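Adhesin competence repressor (Streptococcus pyogenes serotype M3, PDB 5JLU) binds DNA as a zinc-responsive transcription regulator of the MarR family. Local coordinates at residues Thr42-Leu47 with Ser109-His114; Leu55-Leu60 with Ala70-Ile75; Thr87-Thr90 with Thr96-Glu99. One frame throughout, in Å; residues are numbered along the deposited sequence.

In the fold
Three contacts run outward from the metal site to the hairpin of one winged helix-turn-helix chain. Interaction 1, about 7 Å from the chain centre, is partly buried and held by zinc between helices 41-52 and 105-127. Interaction 2 is the buried one, an apolar helix pair with a polar rim, and it leans on interaction 1 through Ile-46, which packs on Ala-74 and Leu-60. Interaction 3 lies at the surface, about 22 Å from the chain centre, and depends on backbone hydrogen bonds. Interactions 2 and 3 share the small sheet, where Leu-55 pairs with Phe-98, whereas interactions 1 and 3 do not touch.

Interaction 1: Thr42-Leu47 with Ser109-His114. With ZN (zinc ion), chain B.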
loop_
_atom_site.group_PDB
_atom_site.type_symbol
_atom_site.label_atom_id
_atom_site.label_comp_id
_atom_site.label_asym_id
_atom_site.label_seq_id
_atom_site.Cartn_x
_atom_site.Cartn_y
_atom_site.Cartn_z
ATOM N N THR A 42 -8.663 -4.229 2.434
ATOM C CA THR A 42 -9.702 -4.789 1.602
ATOM C C THR A 42 -10.944 -4.835 2.429
ATOM O O THR A 42 -11.991 -4.439 1.983
ATOM C CB THR A 42 -9.348 -6.215 1.170
ATOM O OG1 THR A 42 -8.175 -6.171 0.376
ATOM C CG2 THR A 42 -10.431 -6.854 0.369
ATOM N N GLN A 43 -10.810 -5.338 3.637
ATOM C CA GLN A 43 -11.948 -5.441 4.529
ATOM C C GLN A 43 -12.469 -4.098 4.936
ATOM O O GLN A 43 -13.691 -3.925 4.939
ATOM C CB GLN A 43 -11.629 -6.298 5.767
ATOM C CG GLN A 43 -11.358 -7.756 5.471
ATOM C CD GLN A 43 -10.883 -8.501 6.751
ATOM O OE1 GLN A 43 -10.060 -7.985 7.537
ATOM N NE2 GLN A 43 -11.449 -9.664 6.991
ATOM N N GLU A 44 -11.595 -3.114 5.182
ATOM C CA GLU A 44 -12.122 -1.782 5.516
ATOM C C GLU A 44 -12.869 -1.145 4.342
ATOM O O GLU A 44 -13.813 -0.375 4.565
ATOM C CB GLU A 44 -11.008 -0.792 5.897
ATOM C CG GLU A 44 -10.359 -1.053 7.224
ATOM C CD GLU A 44 -9.076 -0.216 7.464
ATOM O OE1 GLU A 44 -8.260 0.036 6.543
ATOM O OE2 GLU A 44 -8.893 0.257 8.577
ATOM N N HIS A 45 -12.428 -1.419 3.103
ATOM C CA HIS A 45 -13.062 -0.842 1.952
ATOM C C HIS A 45 -14.346 -1.578 1.554
ATOM O O HIS A 45 -15.252 -0.951 1.035
ATOM C CB HIS A 45 -12.086 -0.633 0.789
ATOM C CG HIS A 45 -11.263 0.547 1.070
ATOM N ND1 HIS A 45 -11.619 1.795 0.628
ATOM C CD2 HIS A 45 -10.273 0.726 1.970
ATOM C CE1 HIS A 45 -10.833 2.694 1.187
ATOM N NE2 HIS A 45 -10.005 2.067 2.000
ATOM N N ILE A 46 -14.439 -2.860 1.895
ATOM C CA ILE A 46 -15.735 -3.540 1.860
ATOM C C ILE A 46 -16.714 -2.861 2.829
ATOM O O ILE A 46 -17.878 -2.549 2.482
ATOM C CB ILE A 46 -15.586 -5.037 2.178
ATOM C CG1 ILE A 46 -14.925 -5.697 0.968
ATOM C CG2 ILE A 46 -16.939 -5.696 2.531
ATOM C CD1 ILE A 46 -14.463 -7.135 1.233
ATOM N N LEU A 47 -16.284 -2.675 4.056
ATOM C CA LEU A 47 -17.156 -2.059 5.030
ATOM C C LEU A 47 -17.495 -0.662 4.509
ATOM O O LEU A 47 -18.665 -0.332 4.495
ATOM C CB LEU A 47 -16.552 -2.042 6.447
ATOM C CG LEU A 47 -16.292 -3.391 7.153
ATOM C CD1 LEU A 47 -15.606 -3.172 8.485
ATOM C CD2 LEU A 47 -17.498 -4.226 7.408
ATOM N N SER A 109 -17.281 4.074 10.149
ATOM C CA SER A 109 -17.331 5.536 10.226
ATOM C C SER A 109 -16.016 6.161 10.416
ATOM O O SER A 109 -15.686 7.109 9.746
ATOM C CB SER A 109 -18.192 5.998 11.409
ATOM O OG SER A 109 -19.490 5.741 11.057
ATOM N N GLU A 110 -15.267 5.639 11.361
ATOM C CA GLU A 110 -13.880 6.077 11.576
ATOM C C GLU A 110 -12.914 5.939 10.403
ATOM O O GLU A 110 -12.001 6.766 10.182
ATOM C CB GLU A 110 -13.272 5.288 12.738
ATOM C CG GLU A 110 -11.810 5.598 13.103
ATOM C CD GLU A 110 -11.524 7.089 13.495
ATOM O OE1 GLU A 110 -10.326 7.445 13.625
ATOM O OE2 GLU A 110 -12.461 7.916 13.697
ATOM N N HIS A 111 -13.009 4.823 9.718
ATOM C CA HIS A 111 -12.200 4.644 8.535
ATOM C C HIS A 111 -12.665 5.643 7.461
ATOM O O HIS A 111 -11.844 6.261 6.821
ATOM C CB HIS A 111 -12.306 3.205 8.051
ATOM C CG HIS A 111 -11.667 2.981 6.742
ATOM N ND1 HIS A 111 -12.387 2.802 5.575
ATOM C CD2 HIS A 111 -10.357 2.975 6.401
ATOM C CE1 HIS A 111 -11.533 2.637 4.584
ATOM N NE2 HIS A 111 -10.297 2.754 5.061
ATOM N N THR A 112 -13.970 5.864 7.338
ATOM C CA THR A 112 -14.489 6.819 6.380
ATOM C C THR A 112 -14.060 8.239 6.697
ATOM O O THR A 112 -13.868 9.055 5.795
ATOM C CB THR A 112 -16.001 6.729 6.308
ATOM O OG1 THR A 112 -16.359 5.509 5.687
ATOM C CG2 THR A 112 -16.646 7.858 5.509
ATOM N N HIS A 113 -13.892 8.528 7.973
ATOM C CA HIS A 113 -13.573 9.880 8.414
ATOM C C HIS A 113 -12.098 10.141 8.164
ATOM O O HIS A 113 -11.728 11.242 7.737
ATOM C CB HIS A 113 -13.997 10.102 9.892
ATOM C CG HIS A 113 -13.423 11.349 10.496
ATOM N ND1 HIS A 113 -13.909 12.617 10.218
ATOM C CD2 HIS A 113 -12.359 11.524 11.309
ATOM C CE1 HIS A 113 -13.175 13.511 10.845
ATOM N NE2 HIS A 113 -12.234 12.872 11.523
ATOM N N HIS A 114 -11.247 9.142 8.402
ATOM C CA HIS A 114 -9.817 9.241 8.007
ATOM C C HIS A 114 -9.590 9.425 6.482
ATOM O O HIS A 114 -8.654 10.119 6.092
ATOM C CB HIS A 114 -8.997 8.032 8.517
ATOM C CG HIS A 114 -8.756 8.041 10.008
ATOM N ND1 HIS A 114 -7.837 7.213 10.622
ATOM C CD2 HIS A 114 -9.297 8.798 10.999
ATOM C CE1 HIS A 114 -7.826 7.452 11.923
ATOM N NE2 HIS A 114 -8.701 8.412 12.177
HETATM ZN ZN ZN B . -8.811 2.877 3.553
HETATM O O HOH W 1 -8.038 0.925 4.210
HETATM O O HOH W 2 -7.154 2.929 2.145
HETATM O O HOH W 3 -7.496 3.674 4.872
#
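His-45 and His-111 reach one zinc ion from two different helices, each through NE2, and the two NE2 to zinc bonds are both 2.1 Å. Their rings meet as an offset edge-to-face pair, planes at 90°: the CE1 edge of His-111 points at the face of His-45, toward its rim, with CE1 3.1 Å from NE2 of His-45. Glu-44 packs over one face of the His-111 ring, its CB 3.6 Å from the ring centroid and nearly on the normal, a CH-pi contact. Chi1 of His-111 (172°) turns the imidazole away from its own backbone N and toward helix 41-52, with Glu-44 over one face and zinc at the NE2 edge. That is the tight part. The other side is wet: three waters complete the zinc shell together with His-115, and water 1 sits 2.2 Å from zinc. The same water donates to OE1 of Glu-44 at 2.5 Å, so this carboxylate acts from the second shell. Across the dimer, Asn-16 of the second subunit packs on His-45. A zinc-bound water is a stronger donor than a bulk one, and the short bond to Glu-44 fits this; the carboxylate would probably help balance the metal's charge while the histidines tie helices 41-52 and 105-127 together.

Interaction 2: Leu55-Leu60 with Ala70-Ile75; sequences LTNTDL and AVTKAI
OD1 of Asn-57 lies 2.7 Å from OG1 of Thr-72, the shortest polar approach between segments 55-60 and 70-75. The Thr-72 hydroxyl also has the carbonyl oxygen of Gln-68, one turn back in its own helix, within reach, and its single proton could serve either acceptor. The extended first torsion of Asn-57 (chi1 174°) carries the amide across to helix 68-80, where OD1 also rests against CG1 of Val-71. Behind this polar rim the contact turns apolar. CG1 of Val-71 comes within 4.0 Å of CB of Leu-60, the two side chains crossing at about a right angle, while the CD1 methyls of Leu-60 and Ile-75 touch at 3.8 Å where these side chains cross at a slant. Ile-46 closes over Leu-60 from helix 41-52. Helix 57-64 starts with a capping box: the backbone N of Asp-59 donates to OG1 of Thr-56 at 3.0 Å, and the backbone N of Thr-56 donates back to OD2 of Asp-59 at 3.0 Å. Helices 57-64 and 68-80 form the helix-turn-helix, the second being, as in MarR relatives, probably the DNA-recognition helix. Its seat on the first is thus mainly hydrophobic, with one amide-hydroxyl contact at the rim.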
loop_
_atom_site.group_PDB
_atom_site.type_symbol
_atom_site.label_atom_id
_atom_site.label_comp_id
_atom_site.label_asym_id
_atom_site.label_seq_id
_atom_site.Cartn_x
_atom_site.Cartn_y
_atom_site.Cartn_z
ATOM N N LEU A 55 -24.794 -4.664 -1.056
ATOM C CA LEU A 55 -24.162 -5.096 -2.313
ATOM C C LEU A 55 -23.876 -6.564 -2.242
ATOM O O LEU A 55 -23.812 -7.154 -1.149
ATOM C CB LEU A 55 -22.830 -4.329 -2.624
ATOM C CG LEU A 55 -22.779 -2.797 -2.742
ATOM C CD1 LEU A 55 -21.351 -2.227 -2.554
ATOM C CD2 LEU A 55 -23.346 -2.331 -4.080
ATOM N N THR A 56 -23.628 -7.131 -3.408
ATOM C CA THR A 56 -23.219 -8.509 -3.500
ATOM C C THR A 56 -21.715 -8.663 -3.497
ATOM O O THR A 56 -20.964 -7.709 -3.710
ATOM C CB THR A 56 -23.747 -9.156 -4.821
ATOM O OG1 THR A 56 -23.339 -8.370 -5.950
ATOM C CG2 THR A 56 -25.246 -9.240 -4.800
ATOM N N ASN A 57 -21.291 -9.904 -3.350
ATOM C CA ASN A 57 -19.919 -10.262 -3.526
ATOM C C ASN A 57 -19.382 -9.700 -4.869
ATOM O O ASN A 57 -18.337 -9.028 -4.954
ATOM C CB ASN A 57 -19.792 -11.804 -3.410
ATOM C CG ASN A 57 -18.390 -12.313 -3.722
ATOM O OD1 ASN A 57 -17.707 -12.886 -2.868
ATOM N ND2 ASN A 57 -17.947 -12.085 -4.961
ATOM N N THR A 58 -20.138 -9.930 -5.920
ATOM C CA THR A 58 -19.708 -9.532 -7.267
ATOM C C THR A 58 -19.770 -7.985 -7.483
ATOM O O THR A 58 -18.910 -7.447 -8.127
ATOM C CB THR A 58 -20.357 -10.396 -8.398
ATOM O OG1 THR A 58 -20.720 -9.550 -9.489
ATOM C CG2 THR A 58 -21.596 -11.282 -7.947
ATOM N N ASP A 59 -20.714 -7.251 -6.895
ATOM C CA ASP A 59 -20.653 -5.767 -6.963
ATOM C C ASP A 59 -19.371 -5.282 -6.278
ATOM O O ASP A 59 -18.755 -4.379 -6.740
ATOM C CB ASP A 59 -21.779 -5.113 -6.200
ATOM C CG ASP A 59 -23.183 -5.416 -6.785
ATOM O OD1 ASP A 59 -23.273 -5.476 -8.031
ATOM O OD2 ASP A 59 -24.169 -5.590 -5.980
ATOM N N LEU A 60 -19.036 -5.885 -5.131
ATOM C CA LEU A 60 -17.853 -5.524 -4.336
ATOM C C LEU A 60 -16.637 -5.821 -5.098
ATOM O O LEU A 60 -15.763 -4.986 -5.129
ATOM C CB LEU A 60 -17.817 -6.314 -3.007
ATOM C CG LEU A 60 -18.907 -5.852 -2.005
ATOM C CD1 LEU A 60 -19.072 -6.842 -0.829
ATOM C CD2 LEU A 60 -18.628 -4.444 -1.484
ATOM N N ALA A 70 -11.134 -13.228 -3.519
ATOM C CA ALA A 70 -10.555 -12.341 -2.500
ATOM C C ALA A 70 -11.701 -11.691 -1.697
ATOM O O ALA A 70 -11.602 -11.534 -0.504
ATOM C CB ALA A 70 -9.648 -11.276 -3.133
ATOM N N VAL A 71 -12.810 -11.373 -2.357
ATOM C CA VAL A 71 -13.942 -10.783 -1.642
ATOM C C VAL A 71 -14.578 -11.810 -0.705
ATOM O O VAL A 71 -14.851 -11.473 0.411
ATOM C CB VAL A 71 -15.017 -10.193 -2.567
ATOM C CG1 VAL A 71 -16.213 -9.720 -1.748
ATOM C CG2 VAL A 71 -14.437 -9.006 -3.367
ATOM N N THR A 72 -14.834 -13.021 -1.184
ATOM C CA THR A 72 -15.418 -14.129 -0.415
ATOM C C THR A 72 -14.587 -14.439 0.819
ATOM O O THR A 72 -15.115 -14.639 1.895
ATOM C CB THR A 72 -15.470 -15.407 -1.299
ATOM O OG1 THR A 72 -16.359 -15.158 -2.384
ATOM C CG2 THR A 72 -16.031 -16.653 -0.535
ATOM N N LYS A 73 -13.287 -14.472 0.644
ATOM C CA LYS A 73 -12.359 -14.616 1.753
ATOM C C LYS A 73 -12.474 -13.457 2.809
ATOM O O LYS A 73 -12.684 -13.704 3.983
ATOM C CB LYS A 73 -10.947 -14.743 1.174
ATOM C CG LYS A 73 -9.892 -15.185 2.170
ATOM C CD LYS A 73 -9.081 -16.386 1.636
ATOM C CE LYS A 73 -8.189 -16.996 2.714
ATOM N NZ LYS A 73 -7.317 -15.938 3.299
ATOM N N ALA A 74 -12.397 -12.210 2.368
ATOM C CA ALA A 74 -12.529 -11.055 3.258
ATOM C C ALA A 74 -13.880 -11.008 3.963
ATOM O O ALA A 74 -13.942 -10.739 5.161
ATOM C CB ALA A 74 -12.364 -9.764 2.478
ATOM N N ILE A 75 -14.943 -11.342 3.247
ATOM C CA ILE A 75 -16.259 -11.437 3.874
ATOM C C ILE A 75 -16.402 -12.586 4.904
ATOM O O ILE A 75 -16.980 -12.378 5.994
ATOM C CB ILE A 75 -17.370 -11.497 2.851
ATOM C CG1 ILE A 75 -17.531 -10.130 2.140
ATOM C CG2 ILE A 75 -18.696 -11.851 3.529
ATOM C CD1 ILE A 75 -18.459 -10.170 0.961
#

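Interaction 3: Thr87-Thr90 with Thr96-Glu99; sequences TKDT and TYFE
The wing of the winged helix-turn-helix is the antiparallel hairpin of strands 84-88 and 96-100, and Thr-87 and Tyr-97 form a hydrogen-bonded pair in it. The backbone N of Thr-87 donates to O of Tyr-97 at 2.9 Å, and the backbone N of Tyr-97 returns a bond of 3.0 Å to O of Thr-87. Both are nearly straight, with N-H...O angles of 164° and 166°. One residue toward the turn, Lys-88 and Thr-96 make a non-hydrogen-bonded pair whose side chains rise on the other face; there CG of Lys-88 passes OG1 of Thr-96 at 4.0 Å, a light touch. On the Thr-87 and Tyr-97 face, Asp-89 runs alongside the tyrosine, the two side chains pointing the same way. CG of Asp-89 is anti to the backbone N (chi1 -176°), which sets OD2 at the edge of the ring, in its plane and 3.2 Å from CE2 of Tyr-97, while the carboxylate is turned 64° from the ring. The other oxygen, OD1, accepts from the backbone N of Val-91 and of Asp-92 and thereby fixes the carboxylate on the turn. Arg-54 makes a cation-pi contact with the Tyr-97 ring. Strand 96-100 is the middle one of three: strand 55-56 joins its far side through Leu-55 and Phe-98, and the Phe-98 ring packs on Ile-75 of helix 68-80.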
loop_
_atom_site.group_PDB
_atom_site.type_symbol
_atom_site.label_atom_id
_atom_site.label_comp_id
_atom_site.label_asym_id
_atom_site.label_seq_id
_atom_site.Cartn_x
_atom_site.Cartn_y
_atom_site.Cartn_z
ATOM N N THR A 87 -27.887 -11.735 4.008
ATOM C CA THR A 87 -29.286 -12.105 3.831
ATOM C C THR A 87 -29.554 -12.293 2.335
ATOM O O THR A 87 -29.120 -11.478 1.485
ATOM C CB THR A 87 -30.198 -11.018 4.431
ATOM O OG1 THR A 87 -29.845 -9.790 3.827
ATOM C CG2 THR A 87 -29.971 -10.854 5.985
ATOM N N LYS A 88 -30.253 -13.369 1.985
ATOM C CA LYS A 88 -30.501 -13.623 0.583
ATOM C C LYS A 88 -31.651 -12.768 0.113
ATOM O O LYS A 88 -32.471 -12.349 0.914
ATOM C CB LYS A 88 -30.739 -15.098 0.315
ATOM C CG LYS A 88 -29.671 -15.989 0.952
ATOM C CD LYS A 88 -29.430 -17.347 0.250
ATOM C CE LYS A 88 -28.517 -18.186 1.150
ATOM N NZ LYS A 88 -27.958 -19.398 0.517
ATOM N N ASP A 89 -31.672 -12.563 -1.201
ATOM C CA ASP A 89 -32.612 -11.773 -1.947
ATOM C C ASP A 89 -33.865 -12.647 -2.092
ATOM O O ASP A 89 -33.777 -13.875 -2.286
ATOM C CB ASP A 89 -32.064 -11.505 -3.329
ATOM C CG ASP A 89 -32.959 -10.594 -4.156
ATOM O OD1 ASP A 89 -33.663 -11.061 -5.047
ATOM O OD2 ASP A 89 -32.956 -9.378 -3.957
ATOM N N THR A 90 -35.019 -12.009 -1.996
ATOM C CA THR A 90 -36.317 -12.720 -1.920
ATOM C C THR A 90 -36.914 -13.022 -3.314
ATOM O O THR A 90 -37.837 -13.798 -3.419
ATOM C CB THR A 90 -37.341 -11.919 -1.075
ATOM O OG1 THR A 90 -37.575 -10.635 -1.690
ATOM C CG2 THR A 90 -36.855 -11.747 0.360
ATOM N N THR A 96 -26.820 -13.111 -2.579
ATOM C CA THR A 96 -26.683 -12.704 -1.189
ATOM C C THR A 96 -26.177 -11.266 -1.105
ATOM O O THR A 96 -25.136 -10.938 -1.719
ATOM C CB THR A 96 -25.694 -13.570 -0.417
ATOM O OG1 THR A 96 -26.087 -14.907 -0.551
ATOM C CG2 THR A 96 -25.697 -13.217 1.059
ATOM N N TYR A 97 -26.849 -10.496 -0.261
ATOM C CA TYR A 97 -26.511 -9.114 0.081
ATOM C C TYR A 97 -25.925 -9.073 1.485
ATOM O O TYR A 97 -26.428 -9.722 2.428
ATOM C CB TYR A 97 -27.762 -8.278 0.098
ATOM C CG TYR A 97 -28.308 -8.053 -1.275
ATOM C CD1 TYR A 97 -27.584 -7.336 -2.242
ATOM C CD2 TYR A 97 -29.527 -8.603 -1.648
ATOM C CE1 TYR A 97 -28.083 -7.161 -3.543
ATOM C CE2 TYR A 97 -30.034 -8.423 -2.943
ATOM C CZ TYR A 97 -29.324 -7.720 -3.875
ATOM O OH TYR A 97 -29.865 -7.605 -5.130
ATOM N N PHE A 98 -24.888 -8.263 1.626
ATOM C CA PHE A 98 -24.241 -8.059 2.877
ATOM C C PHE A 98 -24.537 -6.698 3.426
ATOM O O PHE A 98 -24.769 -5.714 2.700
ATOM C CB PHE A 98 -22.757 -8.344 2.731
ATOM C CG PHE A 98 -22.476 -9.811 2.522
ATOM C CD1 PHE A 98 -22.558 -10.691 3.577
ATOM C CD2 PHE A 98 -22.220 -10.298 1.283
ATOM C CE1 PHE A 98 -22.347 -12.053 3.411
ATOM C CE2 PHE A 98 -22.028 -11.660 1.098
ATOM C CZ PHE A 98 -22.064 -12.520 2.145
ATOM N N GLU A 99 -24.637 -6.674 4.728
ATOM C CA GLU A 99 -24.708 -5.413 5.423
ATOM C C GLU A 99 -24.049 -5.454 6.780
ATOM O O GLU A 99 -23.798 -6.514 7.361
ATOM C CB GLU A 99 -26.155 -4.974 5.540
ATOM C CG GLU A 99 -26.964 -5.738 6.542
ATOM C CD GLU A 99 -28.478 -5.524 6.356
ATOM O OE1 GLU A 99 -29.186 -6.109 7.191
ATOM O OE2 GLU A 99 -28.941 -4.794 5.417
#